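Local coordinates for thiamine phosphate pyrophosphorylase (Pyrococcus furiosus, PDB 1XI3), which condenses a thiazole phosphate with 4-amino-2-methyl-5-(diphosphooxymethyl)pyrimidine to form thiamine phosphate, releasing diphosphate in a magnesium-dependent step of thiamine biosynthesis, at the interface of chains A and B. Numbering follows the deposited sequence. Chains: chain A/B, Thiamine phosphate pyrophosphorylase.

The interface of chains A and B. Residues chain A 52-53, 56, 84; chain B 96-98, 101.
The first turns of helix 52-68 of chain A, together with the end of helix 79-85, lie against the loop 96-98 and the start of helix 99-105 of chain B. This patch recurs with the chains exchanged, as part of a two-fold interface that may be the dimer contact of the enzyme in solution. A:Tyr56 carries much of the apolar packing. One face of its ring is turned to chain B, placed there by a chi1 of 167° that sets CG opposite the backbone N; CD1 lies 3.9 Å from CD of B:Pro98. At the phenol end CZ meets the methyl CG2 of B:Val101 at 3.6 Å. Proline's rigid pyrrolidine offers the ring a compact carbon surface, and a beta-branched valine presents two methyls at once. Its other methyl, CG1, presses on CB of A:Ala84 at 3.5 Å, a tight fit that a small residue accommodates. The same CB receives the methyl CE of B:Met97 at 3.8 Å, at the end of a flexible thioether chain bent at chi3 (-70°). Were A:Tyr56 shortened to an alanine, B:Pro98 and CG2 of B:Val101 would probably lose their aromatic cover, opening a gap between helix 52-68 and chain B's loop and helix start. A:Arg53 is long enough to run alongside the loop, with NH1 4.0 Å from CG of B:Pro98; neither N-H of NH2 points at the nearby carbonyl O of B:Asp96, so that approach is not a hydrogen bond. Small, branched A:Thr52 turns its methyl CG2 to the backbone N of B:Met97 (3.8 Å). B:Asp96, a predicted magnesium ligand, takes part in a water bridge: a water bonded to the backbone N of A:Thr52 lies 2.9 Å from its carboxylate OD1.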
loop_
_atom_site.group_PDB
_atom_site.type_symbol
_atom_site.label_atom_id
_atom_site.label_comp_id
_atom_site.label_asym_id
_atom_site.label_seq_id
_atom_site.Cartn_x
_atom_site.Cartn_y
_atom_site.Cartn_z
ATOM N N THR A 52 3.262 -3.157 6.055
ATOM C CA THR A 52 3.472 -1.767 5.773
ATOM C C THR A 52 4.426 -1.111 6.762
ATOM O O THR A 52 5.269 -0.299 6.379
ATOM C CB THR A 52 2.135 -1.048 5.743
ATOM O OG1 THR A 52 1.308 -1.662 4.761
ATOM C CG2 THR A 52 2.317 0.398 5.413
ATOM N N ARG A 53 4.354 -1.523 8.021
ATOM C CA ARG A 53 5.245 -0.962 9.043
ATOM C C ARG A 53 6.715 -1.180 8.676
ATOM O O ARG A 53 7.536 -0.282 8.792
ATOM C CB ARG A 53 4.976 -1.553 10.415
ATOM C CG ARG A 53 5.872 -0.968 11.490
ATOM C CD ARG A 53 5.433 -1.446 12.838
ATOM N NE ARG A 53 5.492 -0.326 13.753
ATOM C CZ ARG A 53 4.527 0.562 13.978
ATOM N NH1 ARG A 53 4.815 1.530 14.798
ATOM N NH2 ARG A 53 3.294 0.511 13.402
ATOM N N TYR A 56 7.826 0.903 5.741
ATOM C CA TYR A 56 8.013 2.244 6.206
ATOM C C TYR A 56 9.349 2.382 6.920
ATOM O O TYR A 56 10.108 3.309 6.638
ATOM C CB TYR A 56 6.870 2.636 7.142
ATOM C CG TYR A 56 7.129 3.903 7.915
ATOM C CD1 TYR A 56 7.432 3.865 9.264
ATOM C CD2 TYR A 56 7.093 5.111 7.287
ATOM C CE1 TYR A 56 7.727 5.026 9.949
ATOM C CE2 TYR A 56 7.370 6.300 7.983
ATOM C CZ TYR A 56 7.652 6.232 9.293
ATOM O OH TYR A 56 7.925 7.414 9.945
ATOM N N ALA A 84 4.957 8.392 2.799
ATOM C CA ALA A 84 5.283 8.327 4.237
ATOM C C ALA A 84 6.787 8.520 4.467
ATOM O O ALA A 84 7.177 9.132 5.461
ATOM C CB ALA A 84 4.877 7.064 4.813
ATOM N N ASP B 96 0.974 -1.862 10.620
ATOM C CA ASP B 96 0.630 -0.882 9.593
ATOM C C ASP B 96 1.399 0.409 9.754
ATOM O O ASP B 96 2.233 0.564 10.649
ATOM C CB ASP B 96 -0.901 -0.622 9.636
ATOM C CG ASP B 96 -1.709 -1.872 9.374
ATOM O OD1 ASP B 96 -1.212 -2.796 8.696
ATOM O OD2 ASP B 96 -2.883 -1.940 9.823
ATOM N N MET B 97 1.103 1.355 8.890
ATOM C CA MET B 97 1.658 2.696 8.999
ATOM C C MET B 97 1.381 3.269 10.361
ATOM O O MET B 97 0.279 3.166 10.837
ATOM C CB MET B 97 1.031 3.608 7.948
ATOM C CG MET B 97 1.790 4.892 7.768
ATOM S SD MET B 97 1.279 5.859 6.373
ATOM C CE MET B 97 1.877 4.818 5.001
ATOM N N PRO B 98 2.401 3.865 11.001
ATOM C CA PRO B 98 2.105 4.520 12.281
ATOM C C PRO B 98 1.007 5.587 12.155
ATOM O O PRO B 98 0.941 6.314 11.143
ATOM C CB PRO B 98 3.441 5.193 12.630
ATOM C CG PRO B 98 4.456 4.357 11.980
ATOM C CD PRO B 98 3.836 3.950 10.673
ATOM N N VAL B 101 2.065 9.149 11.172
ATOM C CA VAL B 101 2.512 9.242 9.772
ATOM C C VAL B 101 1.299 9.214 8.809
ATOM O O VAL B 101 1.234 10.004 7.891
ATOM C CB VAL B 101 3.494 8.102 9.419
ATOM C CG1 VAL B 101 3.969 8.204 7.974
ATOM C CG2 VAL B 101 4.714 8.099 10.370
HETATM O O HOH W 1 0.639 -4.145 6.887
#